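Local coordinates for protein TRAP dicarboxylate transporter-DctP subunit (Desulfovibrio desulfuricans subsp. desulfuricans, PDB 4NHB) that binds sn-glycerol-3-phosphate and, as a TRAP-family periplasmic solute-binding protein, probably delivers it to a membrane transporter, at residues A[105-110]-A[176-181]; A[279-284]-A[289-294]. One frame throughout, in Å; residues are numbered along the deposited sequence.

Contact 1 of 2, residues A[105-110]-A[176-181]. With G3P (sn-glycerol-3-phosphate), chain P.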
# COMPACT_ATOMS: atom_id res chain seq x y z
N MET A 105 2.69 -10.51 2.65
CA MET A 105 2.81 -10.38 4.09
C MET A 105 3.19 -8.97 4.59
O MET A 105 3.09 -8.72 5.79
CB MET A 105 3.77 -11.43 4.64
CG MET A 105 3.27 -12.85 4.37
SD MET A 105 4.14 -14.15 5.29
CE MET A 105 3.30 -14.05 6.84
N LEU A 106 3.57 -8.07 3.68
CA LEU A 106 3.73 -6.65 3.99
C LEU A 106 2.42 -6.10 4.58
O LEU A 106 2.44 -5.18 5.39
CB LEU A 106 4.14 -5.84 2.76
CG LEU A 106 5.59 -6.08 2.24
CD1 LEU A 106 5.87 -5.53 0.82
CD2 LEU A 106 6.60 -5.49 3.17
N GLU A 107 1.29 -6.69 4.17
CA GLU A 107 -0.04 -6.27 4.63
C GLU A 107 -0.81 -7.38 5.40
O GLU A 107 -2.02 -7.46 5.33
CB GLU A 107 -0.85 -5.72 3.44
CG GLU A 107 -0.23 -4.49 2.83
CD GLU A 107 -0.99 -3.87 1.67
OE1 GLU A 107 -1.83 -4.56 1.04
OE2 GLU A 107 -0.72 -2.67 1.37
N THR A 108 -0.08 -8.20 6.16
CA THR A 108 -0.65 -9.26 7.02
C THR A 108 -1.73 -8.68 7.89
O THR A 108 -1.48 -7.74 8.67
CB THR A 108 0.45 -9.88 7.92
OG1 THR A 108 1.46 -10.46 7.12
CG2 THR A 108 -0.11 -10.94 8.88
N PRO A 109 -2.97 -9.20 7.76
CA PRO A 109 -4.01 -8.60 8.57
C PRO A 109 -3.75 -8.79 10.06
O PRO A 109 -3.22 -9.82 10.44
CB PRO A 109 -5.27 -9.34 8.12
CG PRO A 109 -4.98 -9.77 6.71
CD PRO A 109 -3.51 -10.08 6.71
N MET A 110 -4.08 -7.81 10.87
CA MET A 110 -3.98 -7.95 12.33
C MET A 110 -2.56 -8.16 12.82
O MET A 110 -2.36 -8.76 13.87
CB MET A 110 -4.80 -9.16 12.79
CG MET A 110 -6.20 -9.18 12.29
SD MET A 110 -7.03 -7.65 12.72
CE MET A 110 -6.45 -7.36 14.40
N PRO A 176 -4.83 -11.48 -4.10
CA PRO A 176 -5.36 -12.61 -3.34
C PRO A 176 -5.58 -12.37 -1.83
O PRO A 176 -6.64 -12.71 -1.23
CB PRO A 176 -4.30 -13.69 -3.60
CG PRO A 176 -3.91 -13.43 -5.01
CD PRO A 176 -3.84 -11.91 -5.10
N LEU A 177 -4.62 -11.74 -1.17
CA LEU A 177 -4.77 -11.55 0.25
C LEU A 177 -6.08 -10.79 0.63
O LEU A 177 -6.67 -11.04 1.68
CB LEU A 177 -3.49 -10.89 0.81
CG LEU A 177 -3.43 -9.38 0.87
CD1 LEU A 177 -4.05 -8.95 2.16
CD2 LEU A 177 -1.98 -8.89 0.80
N TYR A 178 -6.54 -9.88 -0.24
CA TYR A 178 -7.80 -9.14 -0.03
C TYR A 178 -9.12 -9.93 -0.34
O TYR A 178 -10.10 -9.83 0.38
CB TYR A 178 -7.79 -7.85 -0.87
CG TYR A 178 -6.88 -6.78 -0.28
CD1 TYR A 178 -7.33 -5.95 0.71
CD2 TYR A 178 -5.56 -6.64 -0.69
CE1 TYR A 178 -6.50 -4.96 1.26
CE2 TYR A 178 -4.72 -5.68 -0.12
CZ TYR A 178 -5.22 -4.84 0.83
OH TYR A 178 -4.41 -3.89 1.42
N THR A 179 -9.12 -10.68 -1.43
CA THR A 179 -10.29 -11.49 -1.79
C THR A 179 -10.45 -12.59 -0.75
O THR A 179 -11.55 -12.89 -0.32
CB THR A 179 -10.17 -12.07 -3.22
OG1 THR A 179 -8.96 -12.83 -3.34
CG2 THR A 179 -10.17 -10.95 -4.29
N ASN A 180 -9.33 -13.16 -0.32
CA ASN A 180 -9.38 -14.17 0.75
C ASN A 180 -9.89 -13.59 2.07
O ASN A 180 -10.71 -14.17 2.76
CB ASN A 180 -8.00 -14.77 0.99
CG ASN A 180 -8.07 -15.91 1.97
OD1 ASN A 180 -8.72 -16.93 1.70
ND2 ASN A 180 -7.48 -15.73 3.14
N PHE A 181 -9.40 -12.41 2.42
CA PHE A 181 -9.79 -11.84 3.64
C PHE A 181 -11.28 -11.47 3.63
O PHE A 181 -11.99 -11.63 4.64
CB PHE A 181 -8.90 -10.63 3.95
CG PHE A 181 -9.28 -9.92 5.18
CD1 PHE A 181 -9.03 -10.49 6.41
CD2 PHE A 181 -9.93 -8.71 5.12
CE1 PHE A 181 -9.42 -9.84 7.55
CE2 PHE A 181 -10.29 -8.06 6.27
CZ PHE A 181 -10.04 -8.63 7.48
O1 G3P P . -0.98 -2.58 -1.36
C1 G3P P . -2.17 -3.02 -1.95
C2 G3P P . -3.19 -1.88 -1.98
O2 G3P P . -2.66 -0.80 -2.70
C3 G3P P . -4.48 -2.37 -2.66
O1P G3P P . -5.56 -1.63 -2.19
O4P G3P P . -4.94 0.55 -3.10
O2P G3P P . -6.39 -1.01 -4.49
O3P G3P P . -7.36 0.14 -2.50
P G3P P . -6.09 -0.42 -3.14
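Tyr178 and Glu107 meet through one short hydrogen bond, from Tyr178 OH to Glu107 OE1 at 2.7 Å. Glu107 OE1 lies at the edge of the phenol ring, near its plane, while the carboxylate is turned 88° to it, and the hydroxyl reaches OE1 from above the carboxylate plane. The other oxygen serves the ligand: O1 of sn-glycerol-3-phosphate donates to Glu107 OE2 over 2.7 Å. The chain of Glu107, extended beyond CG (chi2 -179°), carries the carboxylate to both partners, and glutamate suits the place by offering two acceptors at once. Thr94 OG1 also bonds to OE1 and the Ile237 amide to OE2, so each oxygen has two partners that fix the carboxylate's rotation.

The rest is van der Waals packing. Leu177 CD1 lies 4.0 Å from the carbonyl oxygen of Glu107 and over one face of the Tyr178 ring, offset toward its rim. Farther along comes an apolar pair, Pro109 CG resting 4.1 Å from Phe181 CD1, a rigid ring against a flat one.

Chemically, the contact recognises the glycerol end of the ligand: a buried carboxylate, probably charged, accepts a hydrogen bond from the O1 hydroxyl, while Tyr178, from the second shell, helps to position that carboxylate.

Contact 2 of 2, residues A[279-284]-A[289-294]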
# COMPACT_ATOMS: atom_id res chain seq x y z
N LYS A 279 -6.79 14.52 10.69
CA LYS A 279 -7.47 15.57 9.96
C LYS A 279 -8.55 14.96 9.09
O LYS A 279 -9.63 15.57 8.96
CB LYS A 279 -6.49 16.37 9.09
CG LYS A 279 -5.32 17.01 9.82
CD LYS A 279 -4.62 18.05 8.97
CE LYS A 279 -3.53 18.78 9.74
NZ LYS A 279 -4.00 19.36 11.05
N ALA A 280 -8.28 13.78 8.51
CA ALA A 280 -9.26 13.04 7.71
C ALA A 280 -10.47 12.64 8.51
O ALA A 280 -11.60 12.68 8.03
CB ALA A 280 -8.64 11.78 7.11
N LYS A 281 -10.24 12.25 9.74
CA LYS A 281 -11.34 11.82 10.58
C LYS A 281 -12.20 13.04 10.90
O LYS A 281 -13.45 12.98 10.86
CB LYS A 281 -10.77 11.17 11.86
CG LYS A 281 -10.61 9.68 11.79
CD LYS A 281 -9.74 9.12 12.95
CE LYS A 281 -9.34 7.65 12.70
NZ LYS A 281 -8.22 7.17 13.59
N ALA A 282 -11.54 14.15 11.20
CA ALA A 282 -12.24 15.37 11.50
C ALA A 282 -13.09 15.70 10.27
O ALA A 282 -14.31 15.80 10.36
CB ALA A 282 -11.26 16.49 11.81
N THR A 283 -12.42 15.81 9.12
CA THR A 283 -13.05 16.19 7.86
C THR A 283 -14.32 15.39 7.57
O THR A 283 -15.34 15.95 7.18
CB THR A 283 -12.08 16.02 6.68
OG1 THR A 283 -10.93 16.86 6.88
CG2 THR A 283 -12.74 16.39 5.39
N ILE A 284 -14.26 14.07 7.75
CA ILE A 284 -15.44 13.24 7.57
C ILE A 284 -16.58 13.72 8.47
O ILE A 284 -17.70 13.91 8.00
CB ILE A 284 -15.11 11.77 7.84
CG1 ILE A 284 -14.13 11.29 6.75
CG2 ILE A 284 -16.32 10.91 7.76
CD1 ILE A 284 -13.71 9.89 6.90
N GLY A 289 -20.40 13.13 7.05
CA GLY A 289 -19.94 11.76 7.20
C GLY A 289 -20.15 11.28 8.62
O GLY A 289 -20.22 12.08 9.56
N ASN A 290 -20.26 9.97 8.80
CA ASN A 290 -20.32 9.39 10.13
C ASN A 290 -19.16 8.42 10.38
O ASN A 290 -18.69 7.74 9.46
CB ASN A 290 -21.65 8.66 10.31
CG ASN A 290 -22.85 9.62 10.36
OD1 ASN A 290 -22.69 10.84 10.26
ND2 ASN A 290 -24.05 9.06 10.50
N ILE A 291 -18.70 8.37 11.62
CA ILE A 291 -17.71 7.38 11.99
C ILE A 291 -18.30 6.48 13.04
O ILE A 291 -18.83 6.95 14.03
CB ILE A 291 -16.41 8.03 12.52
CG1 ILE A 291 -15.79 8.88 11.40
CG2 ILE A 291 -15.46 6.96 13.03
CD1 ILE A 291 -14.58 9.72 11.82
N HIS A 292 -18.17 5.18 12.83
CA HIS A 292 -18.75 4.21 13.71
C HIS A 292 -17.67 3.35 14.31
O HIS A 292 -16.53 3.31 13.84
CB HIS A 292 -19.73 3.32 12.94
CG HIS A 292 -20.82 4.09 12.26
ND1 HIS A 292 -21.64 4.97 12.92
CD2 HIS A 292 -21.21 4.10 10.96
CE1 HIS A 292 -22.50 5.49 12.07
NE2 HIS A 292 -22.26 4.98 10.87
N GLU A 293 -18.08 2.65 15.36
CA GLU A 293 -17.21 1.75 16.10
C GLU A 293 -17.79 0.35 15.98
O GLU A 293 -18.89 0.08 16.48
CB GLU A 293 -17.14 2.19 17.57
CG GLU A 293 -16.08 1.43 18.36
CD GLU A 293 -14.69 2.03 18.19
OE1 GLU A 293 -14.03 1.77 17.16
OE2 GLU A 293 -14.27 2.78 19.11
N PRO A 294 -17.07 -0.56 15.32
CA PRO A 294 -17.71 -1.87 15.32
C PRO A 294 -18.11 -2.22 16.75
O PRO A 294 -17.65 -1.61 17.73
CB PRO A 294 -16.60 -2.81 14.82
CG PRO A 294 -15.66 -1.94 14.08
CD PRO A 294 -15.72 -0.58 14.74
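Ile291 reaches across to the helix with its outermost methyl. CD1 comes within 3.6 Å of Lys281 O and 4.0 Å of Lys281 CG, so it meets both the backbone and the aliphatic root of a lysine whose chain crosses it at about a right angle. Lysine suits this partly exposed edge, since its first methylenes can pack on an apolar neighbour while the extended chain carries the amino group away from the strand. The second apolar pair joins Ile284 CG2 to Ile291 CG1 at 4.2 Å. Ile284 CG2 also sits 3.8 Å from Gly289 CA; it points there because this branch stands anti to the backbone N, leaving CG1 beside that nitrogen. Gly289, with no side chain, lets the methyl of Ile284 lie close against its backbone.

Behind these touches lies the backbone. Gly289 N donates a weak hydrogen bond to Ile284 O, 3.0 Å long and bent to 130° at the hydrogen, which ties the start of the returning chain to the helix. Within the helix, Thr283 OG1 bonds back to Lys279 O at 2.8 Å.

The axes of helix segment 279-284 and strand 290-292 run at 119°, 8.7 Å apart at closest approach. Strand 290-292 pairs in parallel with strand 227-229, whose Ile228 touches Ile284, and Leu230 meets both Ile291 and Lys281. Leu213 of helix 213-218 packs against Lys281 and Ile284, so the end of the long helix 252-286 lies against both that helix and the edge of the mixed sheet.

In the fold
Contact 1 is buried, and nearer the centre of the chain (about 11 Å between centres, against about 21 Å), whereas contact 2 is partly buried toward the periphery; the centres of the two are 24 Å apart and their nearest atoms about 10 Å. They have no helix or strand in common. Contact 1 brings together a loop and a helix distant in sequence, whereas contact 2 joins a helix end to the strand that follows a short turn. Their chemistry follows their place: the 105-110/176-181 pair centres on a buried carboxylate that engages the ligand, while the 279-284/289-294 pair relies on aliphatic carbons of two isoleucines and a lysine, with one weak backbone bond. Strand 235-243, in the same mixed sheet as strand 290-292, touches contact 1 through Val236.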